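Local structure of putidaredoxin reductase (Pseudomonas putida, 1Q1R) at residues D348-R353 / V363-G368; Q367-L372 / V396-L401; D5-V10 / G30-V35; T84-D89 / L101-L106. The protein probably uses its bound FAD to pass electrons from a reduced pyridine nucleotide to putidaredoxin, the redox partner of cytochrome P450cam. All blocks are in the same frame, centred on the assembly; numbering follows the deposited sequence.

Along the chain interaction 3 comes first, then interaction 4, then interactions 1 and 2, and they gather at two distant places on the molecule. Interactions 3 and 4 have centres about 10 Å apart and touch: strand 6-10 pairs with 31-35 on one flank and with 105-108 on the other in a parallel Rossmann-type sheet, while 84-89 comes from a separate antiparallel sheet. Interactions 1 and 2, centres about 7 Å apart, share Q367 and G368 and the antiparallel sheet of the C-terminal reductase region. About 45 Å separates the centres of interactions 1 and 3, so one pair of contacts lies in the FAD-binding part and the other in the C-terminal region, without touching.

Interaction 1: residues D348-R353 / V363-G368; sequences DRIIVR and VFYLQG
I351 and L366 illustrate how neighbouring strands of an antiparallel hairpin pack diagonally as well as straight across. Their chains cross obliquely, I351 CG1 lying 4.1 Å from L366 CD1, and I351 CD1 also lies over one face of the R349 guanidinium, toward its rim. F364, on the same side as I351 and L366, lies beside R353, its ring nearly perpendicular (86°) to the guanidinium plane, and R353 CB meets the ring edge at CE1, 3.8 Å away. With CG anti to the backbone N (chi1 -178°), R353 extends straight alongside the ring, and its NE goes on to a salt bridge with E382. An alanine in place of F364 would probably leave the aliphatic part of R353 without its flanking ring and open a gap toward L401. The other side carries I350, whose CG2 lies 4.0 Å from Y365 CD2 and whose CD1 lies 4.0 Å from V363 CG1. Between the faces, F364 N donates to I351 O at 2.9 Å, almost straight at 175°. The ladder ends in a classic beta bulge: D348 and R349 both face L366, D348 N donating to L366 O at 2.8 Å and R349 N only weakly. Helix 191-204 packs on the V363 and Y365 side, whereas P398 and L401 of helix 398-401 cover L366 and F364; strand 370-377 continues the sheet beyond 360-367.

Interaction 2: residues Q367-L372 / V396-L401; sequences QGDRVL and VEPNLL
V371 meets V396 and L401 through a single methyl group, a compact case of a strand residue filling the angle between a loop and a short helix. From the backbone its CB points toward the 396-401 segment, and there the side chain forks. CG1 stands anti to the backbone N (chi1 178°), which leaves CG2 beside that N and aimed across the contact. At this tip CG2 touches V396 CG2 at 3.7 Å, the two valines crossing at about a right angle, and L401 CD1 at 4.0 Å. Nearer the turn, the ring of P398 sets its CG 3.5 Å from D369 OD1, and these side chains also cross nearly perpendicularly. The polar link is made by water: one molecule donates to D369 O at 2.6 Å and to V396 O at 2.7 Å, spending both its hydrogens on two carbonyls that cannot bond to each other. The chain reaches this point through a type II' turn from Q367 to R370. E397 N-caps the short helix, accepting from N399 N at 3.1 Å through the anti lone pair of OE2. As the chain runs on into strand 370-377, I389 and I390 of helix 380-391 pack on V371, while I411 and L408 of helix 408-421 reach V396 and L401.

Interaction 3: residues D5-V10 / G30-V35; sequences DNVVIV and GNIRLV
I9 and L34 belong to the tight apolar face of this parallel pair, whereas N6 and N31 meet on the other face, at its more exposed start. I9 CG2 lies 3.6 Å from L34 CD2, the two chains side by side, and I9 CD1 reaches back to I32 CG2 at 3.9 Å. V7 completes the apolar row. Its CG1 sits between the backbone N and the carbonyl carbon (chi1 55°), a placement that brings it to I32 CG1 at 3.6 Å and close to N31 O. Helix 14-25 covers this row, L23 on V7 and V19 and A20 on I9, the arrangement of a right-handed beta-alpha-beta crossover in a Rossmann-type FAD domain. On the other face, N31 is exposed and its amide lies beside that of N6, the planes 41° apart; N31 ND2 donates to N6 OD1 at 2.9 Å, close to the plane of its own amide. A leucine in place of N6 would probably leave N31 ND2 without this acceptor and its amide freer to turn. Backbone bonds bind the strands, among them I9 N to R33 O at 2.8 Å and V35 N to I9 O at 2.9 Å. V10, at the end of its strand, touches FAD. The chemistry thus grades from an amide pair near solvent to an apolar interior stitched by four backbone bonds, consistent with the strand setting V10 beside the cofactor.

Interaction 4: residues T84-D89 / L101-L106; sequences TAINRD and LDYDRL
With chi1 at 68°, Y103 holds CG between its backbone N and carbonyl carbon, and the ring swings its hydroxyl over to the 84-89 segment. I86 has CG2 anti to the backbone N (chi1 -55°, measured to CG1), which sends that methyl to meet it: CG2 lies 3.6 Å from Y103 OH, the two side chains crossing at about a right angle. The same methyl serves a second partner. L106 comes tip to tip with I86, its CD2 3.7 Å from CG2 and 4.0 Å from I86 CD1, while L106 CB lies over one face of the Y103 ring, offset toward the rim. The contact joins two sheets of the pyridine nucleotide-disulphide oxidoreductase fold: 84-87 and 101-102 are outer strands of a three-stranded antiparallel sheet, and 105-106 opens a strand of the parallel FAD-domain sheet, beside V8 and V10. Y103 therefore stands at the crossing from one sheet to the other. Its hydroxyl donates to a water at 2.8 Å, and the same water donates a hydrogen bond to R88 O at 3.2 Å, so the O-H of a buried tyrosine finds its acceptor in a water. R88 CA sits 3.5 Å from the tyrosine oxygen, while its guanidinium turns elsewhere, to A258 O and a salt bridge with D276.

Interaction 1: residues D348-R353 / V363-G368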
loop_
_atom_site.group_PDB
_atom_site.type_symbol
_atom_site.label_atom_id
_atom_site.label_comp_id
_atom_site.label_asym_id
_atom_site.label_seq_id
_atom_site.Cartn_x
_atom_site.Cartn_y
_atom_site.Cartn_z
ATOM N N ASP A 348 13.489 10.542 -17.136
ATOM C CA ASP A 348 13.608 10.776 -18.568
ATOM C C ASP A 348 14.358 9.639 -19.246
ATOM O O ASP A 348 14.643 9.699 -20.441
ATOM C CB ASP A 348 14.305 12.108 -18.848
ATOM C CG ASP A 348 15.600 12.256 -18.096
ATOM O OD1 ASP A 348 16.455 11.354 -18.200
ATOM O OD2 ASP A 348 15.764 13.282 -17.405
ATOM N N ARG A 349 14.684 8.608 -18.474
ATOM C CA ARG A 349 15.362 7.437 -19.016
ATOM C C ARG A 349 15.644 6.388 -17.956
ATOM O O ARG A 349 15.757 6.690 -16.769
ATOM C CB ARG A 349 16.673 7.816 -19.705
ATOM C CG ARG A 349 17.777 8.284 -18.780
ATOM C CD ARG A 349 19.122 7.879 -19.354
ATOM N NE ARG A 349 20.235 8.511 -18.656
ATOM C CZ ARG A 349 21.503 8.136 -18.792
ATOM N NH1 ARG A 349 21.815 7.128 -19.598
ATOM N NH2 ARG A 349 22.457 8.773 -18.128
ATOM N N ILE A 350 15.749 5.147 -18.401
ATOM C CA ILE A 350 16.022 4.049 -17.498
ATOM C C ILE A 350 17.267 3.323 -17.967
ATOM O O ILE A 350 17.624 3.369 -19.147
ATOM C CB ILE A 350 14.857 3.036 -17.457
ATOM C CG1 ILE A 350 14.827 2.224 -18.752
ATOM C CG2 ILE A 350 13.534 3.768 -17.263
ATOM C CD1 ILE A 350 13.878 1.047 -18.716
ATOM N N ILE A 351 17.931 2.668 -17.028
ATOM C CA ILE A 351 19.122 1.894 -17.327
ATOM C C ILE A 351 18.883 0.533 -16.698
ATOM O O ILE A 351 18.643 0.428 -15.493
ATOM C CB ILE A 351 20.392 2.539 -16.722
ATOM C CG1 ILE A 351 20.630 3.909 -17.364
ATOM C CG2 ILE A 351 21.592 1.625 -16.939
ATOM C CD1 ILE A 351 21.850 4.632 -16.851
ATOM N N VAL A 352 18.919 -0.505 -17.521
ATOM C CA VAL A 352 18.696 -1.853 -17.038
ATOM C C VAL A 352 20.023 -2.531 -16.742
ATOM O O VAL A 352 20.918 -2.560 -17.585
ATOM C CB VAL A 352 17.926 -2.695 -18.079
ATOM C CG1 VAL A 352 17.699 -4.107 -17.547
ATOM C CG2 VAL A 352 16.606 -2.015 -18.417
ATOM N N ARG A 353 20.147 -3.060 -15.532
ATOM C CA ARG A 353 21.351 -3.755 -15.115
ATOM C C ARG A 353 20.972 -5.228 -15.037
ATOM O O ARG A 353 20.312 -5.662 -14.092
ATOM C CB ARG A 353 21.809 -3.238 -13.747
ATOM C CG ARG A 353 23.095 -3.871 -13.236
ATOM C CD ARG A 353 23.401 -3.398 -11.819
ATOM N NE ARG A 353 24.594 -4.036 -11.279
ATOM C CZ ARG A 353 25.840 -3.637 -11.526
ATOM N NH1 ARG A 353 26.062 -2.587 -12.307
ATOM N NH2 ARG A 353 26.862 -4.294 -10.996
ATOM N N VAL A 363 16.455 -2.057 -12.357
ATOM C CA VAL A 363 16.147 -1.008 -13.314
ATOM C C VAL A 363 16.290 0.335 -12.619
ATOM O O VAL A 363 15.595 0.620 -11.632
ATOM C CB VAL A 363 14.704 -1.153 -13.866
ATOM C CG1 VAL A 363 14.447 -0.112 -14.949
ATOM C CG2 VAL A 363 14.505 -2.553 -14.433
ATOM N N PHE A 364 17.207 1.152 -13.125
ATOM C CA PHE A 364 17.448 2.466 -12.545
ATOM C C PHE A 364 16.678 3.544 -13.292
ATOM O O PHE A 364 16.769 3.650 -14.511
ATOM C CB PHE A 364 18.951 2.791 -12.567
ATOM C CG PHE A 364 19.792 1.844 -11.753
ATOM C CD1 PHE A 364 20.160 0.602 -12.261
ATOM C CD2 PHE A 364 20.187 2.183 -10.459
ATOM C CE1 PHE A 364 20.905 -0.291 -11.493
ATOM C CE2 PHE A 364 20.931 1.297 -9.684
ATOM C CZ PHE A 364 21.288 0.058 -10.199
ATOM N N TYR A 365 15.910 4.338 -12.555
ATOM C CA TYR A 365 15.137 5.425 -13.147
ATOM C C TYR A 365 15.886 6.727 -12.899
ATOM O O TYR A 365 16.109 7.112 -11.750
ATOM C CB TYR A 365 13.742 5.500 -12.519
ATOM C CG TYR A 365 12.879 4.295 -12.818
ATOM C CD1 TYR A 365 13.141 3.060 -12.225
ATOM C CD2 TYR A 365 11.818 4.385 -13.715
ATOM C CE1 TYR A 365 12.368 1.941 -12.522
ATOM C CE2 TYR A 365 11.037 3.273 -14.018
ATOM C CZ TYR A 365 11.316 2.057 -13.421
ATOM O OH TYR A 365 10.549 0.957 -13.729
ATOM N N LEU A 366 16.277 7.402 -13.978
ATOM C CA LEU A 366 17.019 8.649 -13.855
ATOM C C LEU A 366 16.356 9.854 -14.509
ATOM O O LEU A 366 15.597 9.732 -15.470
ATOM C CB LEU A 366 18.427 8.498 -14.453
ATOM C CG LEU A 366 19.400 7.468 -13.871
ATOM C CD1 LEU A 366 18.981 6.066 -14.281
ATOM C CD2 LEU A 366 20.809 7.764 -14.371
ATOM N N GLN A 367 16.658 11.021 -13.953
ATOM C CA GLN A 367 16.183 12.293 -14.472
ATOM C C GLN A 367 17.508 13.018 -14.645
ATOM O O GLN A 367 18.008 13.654 -13.718
ATOM C CB GLN A 367 15.315 13.021 -13.450
ATOM C CG GLN A 367 14.662 14.269 -14.011
ATOM C CD GLN A 367 13.836 15.014 -12.983
ATOM O OE1 GLN A 367 13.085 15.930 -13.322
ATOM N NE2 GLN A 367 13.973 14.633 -11.719
ATOM N N GLY A 368 18.087 12.893 -15.832
ATOM C CA GLY A 368 19.381 13.494 -16.081
ATOM C C GLY A 368 20.397 12.472 -15.605
ATOM O O GLY A 368 20.478 11.373 -16.156
#

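Interaction 2: residues Q367-L372 / V396-L401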
loop_
_atom_site.group_PDB
_atom_site.type_symbol
_atom_site.label_atom_id
_atom_site.label_comp_id
_atom_site.label_asym_id
_atom_site.label_seq_id
_atom_site.Cartn_x
_atom_site.Cartn_y
_atom_site.Cartn_z
ATOM N N GLN A 367 16.658 11.021 -13.953
ATOM C CA GLN A 367 16.183 12.293 -14.472
ATOM C C GLN A 367 17.508 13.018 -14.645
ATOM O O GLN A 367 18.008 13.654 -13.718
ATOM C CB GLN A 367 15.315 13.021 -13.450
ATOM C CG GLN A 367 14.662 14.269 -14.011
ATOM C CD GLN A 367 13.836 15.014 -12.983
ATOM O OE1 GLN A 367 13.085 15.930 -13.322
ATOM N NE2 GLN A 367 13.973 14.633 -11.719
ATOM N N GLY A 368 18.087 12.893 -15.832
ATOM C CA GLY A 368 19.381 13.494 -16.081
ATOM C C GLY A 368 20.397 12.472 -15.605
ATOM O O GLY A 368 20.478 11.373 -16.156
ATOM N N ASP A 369 21.163 12.820 -14.578
ATOM C CA ASP A 369 22.156 11.904 -14.028
ATOM C C ASP A 369 21.775 11.508 -12.607
ATOM O O ASP A 369 22.470 10.725 -11.961
ATOM C CB ASP A 369 23.546 12.545 -14.021
ATOM C CG ASP A 369 24.075 12.806 -15.417
ATOM O OD1 ASP A 369 23.948 11.919 -16.289
ATOM O OD2 ASP A 369 24.632 13.899 -15.638
ATOM N N ARG A 370 20.669 12.064 -12.123
ATOM C CA ARG A 370 20.196 11.766 -10.779
ATOM C C ARG A 370 19.314 10.520 -10.777
ATOM O O ARG A 370 18.388 10.402 -11.584
ATOM C CB ARG A 370 19.396 12.944 -10.222
ATOM C CG ARG A 370 18.794 12.659 -8.856
ATOM C CD ARG A 370 17.784 13.713 -8.443
ATOM N NE ARG A 370 17.081 13.312 -7.227
ATOM C CZ ARG A 370 16.042 13.963 -6.712
ATOM N NH1 ARG A 370 15.578 15.054 -7.310
ATOM N NH2 ARG A 370 15.466 13.522 -5.599
ATOM N N VAL A 371 19.609 9.594 -9.871
ATOM C CA VAL A 371 18.828 8.369 -9.759
ATOM C C VAL A 371 17.600 8.657 -8.898
ATOM O O VAL A 371 17.725 9.047 -7.740
ATOM C CB VAL A 371 19.653 7.228 -9.111
ATOM C CG1 VAL A 371 18.796 5.974 -8.975
ATOM C CG2 VAL A 371 20.883 6.925 -9.965
ATOM N N LEU A 372 16.417 8.473 -9.477
ATOM C CA LEU A 372 15.159 8.722 -8.772
ATOM C C LEU A 372 14.643 7.491 -8.041
ATOM O O LEU A 372 14.176 7.582 -6.908
ATOM C CB LEU A 372 14.087 9.193 -9.758
ATOM C CG LEU A 372 14.297 10.544 -10.448
ATOM C CD1 LEU A 372 13.233 10.733 -11.522
ATOM C CD2 LEU A 372 14.230 11.667 -9.421
ATOM N N VAL A 396 26.380 8.584 -8.394
ATOM C CA VAL A 396 26.848 7.395 -9.094
ATOM C C VAL A 396 26.928 7.646 -10.599
ATOM O O VAL A 396 26.073 8.327 -11.167
ATOM C CB VAL A 396 25.919 6.193 -8.849
ATOM C CG1 VAL A 396 25.996 5.765 -7.396
ATOM C CG2 VAL A 396 24.487 6.555 -9.231
ATOM N N GLU A 397 27.953 7.089 -11.238
ATOM C CA GLU A 397 28.147 7.248 -12.675
ATOM C C GLU A 397 27.089 6.497 -13.476
ATOM O O GLU A 397 27.073 5.270 -13.502
ATOM C CB GLU A 397 29.534 6.746 -13.085
ATOM C CG GLU A 397 29.773 6.784 -14.593
ATOM C CD GLU A 397 29.487 8.155 -15.186
ATOM O OE1 GLU A 397 30.089 9.143 -14.712
ATOM O OE2 GLU A 397 28.660 8.245 -16.120
ATOM N N PRO A 398 26.200 7.228 -14.158
ATOM C CA PRO A 398 25.146 6.593 -14.954
ATOM C C PRO A 398 25.667 5.562 -15.953
ATOM O O PRO A 398 25.099 4.476 -16.097
ATOM C CB PRO A 398 24.478 7.777 -15.649
ATOM C CG PRO A 398 24.659 8.885 -14.662
ATOM C CD PRO A 398 26.089 8.696 -14.222
ATOM N N ASN A 399 26.757 5.901 -16.633
ATOM C CA ASN A 399 27.327 5.014 -17.639
ATOM C C ASN A 399 27.865 3.681 -17.118
ATOM O O ASN A 399 28.259 2.827 -17.903
ATOM C CB ASN A 399 28.414 5.751 -18.432
ATOM C CG ASN A 399 27.882 7.003 -19.120
ATOM O OD1 ASN A 399 26.727 7.040 -19.560
ATOM N ND2 ASN A 399 28.721 8.031 -19.223
ATOM N N LEU A 400 27.878 3.491 -15.801
ATOM C CA LEU A 400 28.356 2.227 -15.248
ATOM C C LEU A 400 27.237 1.434 -14.574
ATOM O O LEU A 400 27.383 0.243 -14.309
ATOM C CB LEU A 400 29.478 2.471 -14.241
ATOM C CG LEU A 400 30.835 2.941 -14.770
ATOM C CD1 LEU A 400 31.779 3.165 -13.599
ATOM C CD2 LEU A 400 31.407 1.903 -15.720
ATOM N N LEU A 401 26.116 2.093 -14.304
ATOM C CA LEU A 401 25.006 1.424 -13.635
ATOM C C LEU A 401 24.542 0.153 -14.350
ATOM O O LEU A 401 24.175 -0.828 -13.701
ATOM C CB LEU A 401 23.832 2.395 -13.456
ATOM C CG LEU A 401 24.074 3.579 -12.513
ATOM C CD1 LEU A 401 22.838 4.474 -12.506
ATOM C CD2 LEU A 401 24.378 3.080 -11.100
HETATM O O HOH W 1 24.395 10.277 -10.216
#

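Interaction 3: residues D5-V10 / G30-V35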
loop_
_atom_site.group_PDB
_atom_site.type_symbol
_atom_site.label_atom_id
_atom_site.label_comp_id
_atom_site.label_asym_id
_atom_site.label_seq_id
_atom_site.Cartn_x
_atom_site.Cartn_y
_atom_site.Cartn_z
ATOM N N ASP A 5 -1.886 13.195 29.780
ATOM C CA ASP A 5 -2.407 13.441 28.445
ATOM C C ASP A 5 -2.928 12.159 27.812
ATOM O O ASP A 5 -2.247 11.133 27.809
ATOM C CB ASP A 5 -1.324 14.051 27.555
ATOM C CG ASP A 5 -0.918 15.439 28.004
ATOM O OD1 ASP A 5 -0.372 15.567 29.120
ATOM O OD2 ASP A 5 -1.151 16.401 27.241
ATOM N N ASN A 6 -4.144 12.226 27.282
ATOM C CA ASN A 6 -4.758 11.076 26.633
ATOM C C ASN A 6 -4.625 11.205 25.122
ATOM O O ASN A 6 -4.870 12.270 24.549
ATOM C CB ASN A 6 -6.243 10.977 26.999
ATOM C CG ASN A 6 -6.474 10.912 28.494
ATOM O OD1 ASN A 6 -5.857 10.112 29.196
ATOM N ND2 ASN A 6 -7.376 11.754 28.989
ATOM N N VAL A 7 -4.234 10.115 24.476
ATOM C CA VAL A 7 -4.090 10.121 23.032
ATOM C C VAL A 7 -5.123 9.193 22.411
ATOM O O VAL A 7 -5.309 8.063 22.863
ATOM C CB VAL A 7 -2.669 9.675 22.605
ATOM C CG1 VAL A 7 -2.339 8.321 23.213
ATOM C CG2 VAL A 7 -2.577 9.615 21.090
ATOM N N VAL A 8 -5.811 9.688 21.389
ATOM C CA VAL A 8 -6.815 8.898 20.688
ATOM C C VAL A 8 -6.337 8.656 19.260
ATOM O O VAL A 8 -5.950 9.589 18.553
ATOM C CB VAL A 8 -8.181 9.618 20.646
ATOM C CG1 VAL A 8 -9.159 8.833 19.785
ATOM C CG2 VAL A 8 -8.726 9.772 22.062
ATOM N N ILE A 9 -6.356 7.395 18.849
ATOM C CA ILE A 9 -5.920 7.015 17.513
ATOM C C ILE A 9 -7.113 6.461 16.748
ATOM O O ILE A 9 -7.709 5.470 17.155
ATOM C CB ILE A 9 -4.811 5.937 17.597
ATOM C CG1 ILE A 9 -3.638 6.471 18.427
ATOM C CG2 ILE A 9 -4.353 5.545 16.202
ATOM C CD1 ILE A 9 -2.618 5.413 18.830
ATOM N N VAL A 10 -7.471 7.110 15.647
ATOM C CA VAL A 10 -8.600 6.666 14.836
ATOM C C VAL A 10 -8.093 5.779 13.699
ATOM O O VAL A 10 -7.424 6.246 12.776
ATOM C CB VAL A 10 -9.366 7.864 14.238
ATOM C CG1 VAL A 10 -10.571 7.370 13.452
ATOM C CG2 VAL A 10 -9.800 8.816 15.352
ATOM N N GLY A 30 0.799 8.304 29.457
ATOM C CA GLY A 30 -0.619 8.607 29.408
ATOM C C GLY A 30 -1.461 7.458 28.885
ATOM O O GLY A 30 -0.966 6.349 28.687
ATOM N N ASN A 31 -2.742 7.727 28.660
ATOM C CA ASN A 31 -3.660 6.718 28.152
ATOM C C ASN A 31 -3.679 6.709 26.630
ATOM O O ASN A 31 -3.600 7.759 25.987
ATOM C CB ASN A 31 -5.069 6.979 28.680
ATOM C CG ASN A 31 -5.167 6.790 30.177
ATOM O OD1 ASN A 31 -5.153 5.662 30.674
ATOM N ND2 ASN A 31 -5.251 7.893 30.908
ATOM N N ILE A 32 -3.785 5.514 26.062
ATOM C CA ILE A 32 -3.816 5.349 24.614
ATOM C C ILE A 32 -5.089 4.616 24.208
ATOM O O ILE A 32 -5.349 3.504 24.662
ATOM C CB ILE A 32 -2.600 4.535 24.126
ATOM C CG1 ILE A 32 -1.307 5.192 24.617
ATOM C CG2 ILE A 32 -2.615 4.438 22.601
ATOM C CD1 ILE A 32 -0.057 4.389 24.327
ATOM N N ARG A 33 -5.884 5.244 23.353
ATOM C CA ARG A 33 -7.118 4.628 22.892
ATOM C C ARG A 33 -7.115 4.405 21.390
ATOM O O ARG A 33 -6.994 5.350 20.616
ATOM C CB ARG A 33 -8.330 5.488 23.264
ATOM C CG ARG A 33 -9.179 4.902 24.379
ATOM C CD ARG A 33 -10.634 5.336 24.248
ATOM N NE ARG A 33 -11.523 4.546 25.099
ATOM C CZ ARG A 33 -11.596 4.665 26.421
ATOM N NH1 ARG A 33 -10.833 5.548 27.054
ATOM N NH2 ARG A 33 -12.430 3.897 27.112
ATOM N N LEU A 34 -7.242 3.143 20.989
ATOM C CA LEU A 34 -7.300 2.780 19.581
ATOM C C LEU A 34 -8.768 2.581 19.267
ATOM O O LEU A 34 -9.438 1.797 19.931
ATOM C CB LEU A 34 -6.554 1.472 19.320
ATOM C CG LEU A 34 -5.087 1.515 18.897
ATOM C CD1 LEU A 34 -4.559 0.098 18.830
ATOM C CD2 LEU A 34 -4.946 2.201 17.536
ATOM N N VAL A 35 -9.272 3.293 18.269
ATOM C CA VAL A 35 -10.672 3.169 17.895
ATOM C C VAL A 35 -10.775 2.899 16.402
ATOM O O VAL A 35 -10.264 3.667 15.593
ATOM C CB VAL A 35 -11.448 4.459 18.231
ATOM C CG1 VAL A 35 -12.930 4.266 17.931
ATOM C CG2 VAL A 35 -11.237 4.822 19.696
#

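Interaction 4: residues T84-D89 / L101-L106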
loop_
_atom_site.group_PDB
_atom_site.type_symbol
_atom_site.label_atom_id
_atom_site.label_comp_id
_atom_site.label_asym_id
_atom_site.label_seq_id
_atom_site.Cartn_x
_atom_site.Cartn_y
_atom_site.Cartn_z
ATOM N N THR A 84 -17.520 9.379 13.873
ATOM C CA THR A 84 -18.267 10.168 12.898
ATOM C C THR A 84 -17.887 11.641 12.806
ATOM O O THR A 84 -18.184 12.294 11.810
ATOM C CB THR A 84 -19.783 10.078 13.169
ATOM O OG1 THR A 84 -20.045 10.426 14.535
ATOM C CG2 THR A 84 -20.291 8.667 12.905
ATOM N N ALA A 85 -17.237 12.169 13.834
ATOM C CA ALA A 85 -16.858 13.573 13.799
ATOM C C ALA A 85 -15.817 13.942 14.840
ATOM O O ALA A 85 -15.634 13.243 15.837
ATOM C CB ALA A 85 -18.098 14.452 13.973
ATOM N N ILE A 86 -15.136 15.054 14.590
ATOM C CA ILE A 86 -14.120 15.560 15.500
ATOM C C ILE A 86 -14.525 16.964 15.930
ATOM O O ILE A 86 -14.933 17.776 15.103
ATOM C CB ILE A 86 -12.736 15.665 14.820
ATOM C CG1 ILE A 86 -12.335 14.322 14.208
ATOM C CG2 ILE A 86 -11.695 16.104 15.838
ATOM C CD1 ILE A 86 -11.105 14.406 13.333
ATOM N N ASN A 87 -14.424 17.237 17.225
ATOM C CA ASN A 87 -14.741 18.554 17.756
ATOM C C ASN A 87 -13.455 19.127 18.311
ATOM O O ASN A 87 -13.119 18.936 19.478
ATOM C CB ASN A 87 -15.807 18.461 18.848
ATOM C CG ASN A 87 -17.209 18.567 18.290
ATOM O OD1 ASN A 87 -17.588 17.813 17.398
ATOM N ND2 ASN A 87 -17.987 19.514 18.809
ATOM N N ARG A 88 -12.732 19.820 17.439
ATOM C CA ARG A 88 -11.453 20.424 17.778
ATOM C C ARG A 88 -11.559 21.342 18.988
ATOM O O ARG A 88 -10.678 21.354 19.850
ATOM C CB ARG A 88 -10.932 21.187 16.561
ATOM C CG ARG A 88 -10.784 20.299 15.330
ATOM C CD ARG A 88 -10.632 21.113 14.062
ATOM N NE ARG A 88 -9.532 22.066 14.156
ATOM C CZ ARG A 88 -9.237 22.950 13.211
ATOM N NH1 ARG A 88 -9.959 22.997 12.099
ATOM N NH2 ARG A 88 -8.225 23.790 13.378
ATOM N N ASP A 89 -12.650 22.096 19.049
ATOM C CA ASP A 89 -12.895 23.020 20.145
ATOM C C ASP A 89 -12.868 22.330 21.513
ATOM O O ASP A 89 -12.044 22.670 22.361
ATOM C CB ASP A 89 -14.231 23.732 19.916
ATOM C CG ASP A 89 -15.376 22.764 19.682
ATOM O OD1 ASP A 89 -15.140 21.677 19.114
ATOM O OD2 ASP A 89 -16.521 23.099 20.053
ATOM N N LEU A 101 -15.201 10.915 23.010
ATOM C CA LEU A 101 -13.956 10.629 23.712
ATOM C C LEU A 101 -13.076 11.870 23.720
ATOM O O LEU A 101 -12.861 12.488 22.677
ATOM C CB LEU A 101 -13.208 9.481 23.030
ATOM C CG LEU A 101 -13.930 8.140 22.889
ATOM C CD1 LEU A 101 -13.030 7.163 22.140
ATOM C CD2 LEU A 101 -14.294 7.593 24.262
ATOM N N ASP A 102 -12.569 12.229 24.896
ATOM C CA ASP A 102 -11.709 13.400 25.027
ATOM C C ASP A 102 -10.274 13.056 24.646
ATOM O O ASP A 102 -9.808 11.937 24.877
ATOM C CB ASP A 102 -11.732 13.936 26.462
ATOM C CG ASP A 102 -13.121 14.337 26.915
ATOM O OD1 ASP A 102 -13.837 15.002 26.136
ATOM O OD2 ASP A 102 -13.493 13.995 28.056
ATOM N N TYR A 103 -9.576 14.026 24.067
ATOM C CA TYR A 103 -8.196 13.813 23.659
ATOM C C TYR A 103 -7.327 15.039 23.877
ATOM O O TYR A 103 -7.802 16.175 23.831
ATOM C CB TYR A 103 -8.141 13.410 22.179
ATOM C CG TYR A 103 -8.529 14.504 21.197
ATOM C CD1 TYR A 103 -7.647 15.542 20.886
ATOM C CD2 TYR A 103 -9.774 14.494 20.571
ATOM C CE1 TYR A 103 -7.996 16.541 19.974
ATOM C CE2 TYR A 103 -10.133 15.486 19.656
ATOM C CZ TYR A 103 -9.239 16.506 19.364
ATOM O OH TYR A 103 -9.594 17.488 18.465
ATOM N N ASP A 104 -6.048 14.795 24.130
ATOM C CA ASP A 104 -5.078 15.864 24.303
ATOM C C ASP A 104 -4.286 15.829 23.005
ATOM O O ASP A 104 -3.834 16.857 22.500
ATOM C CB ASP A 104 -4.164 15.580 25.497
ATOM C CG ASP A 104 -4.894 15.683 26.821
ATOM O OD1 ASP A 104 -5.466 16.760 27.096
ATOM O OD2 ASP A 104 -4.898 14.695 27.586
ATOM N N ARG A 105 -4.150 14.618 22.469
ATOM C CA ARG A 105 -3.447 14.359 21.216
ATOM C C ARG A 105 -4.296 13.402 20.379
ATOM O O ARG A 105 -4.681 12.334 20.848
ATOM C CB ARG A 105 -2.074 13.732 21.490
ATOM C CG ARG A 105 -0.940 14.737 21.645
ATOM C CD ARG A 105 -1.236 15.746 22.729
ATOM N NE ARG A 105 -0.718 17.068 22.394
ATOM C CZ ARG A 105 0.550 17.437 22.536
ATOM N NH1 ARG A 105 1.443 16.582 23.018
ATOM N NH2 ARG A 105 0.922 18.662 22.192
ATOM N N LEU A 106 -4.590 13.793 19.147
ATOM C CA LEU A 106 -5.391 12.970 18.252
ATOM C C LEU A 106 -4.579 12.534 17.030
ATOM O O LEU A 106 -3.893 13.345 16.402
ATOM C CB LEU A 106 -6.633 13.747 17.804
ATOM C CG LEU A 106 -7.628 13.030 16.888
ATOM C CD1 LEU A 106 -8.145 11.772 17.572
ATOM C CD2 LEU A 106 -8.776 13.971 16.545
HETATM O O HOH W 2 -8.172 19.876 18.550
#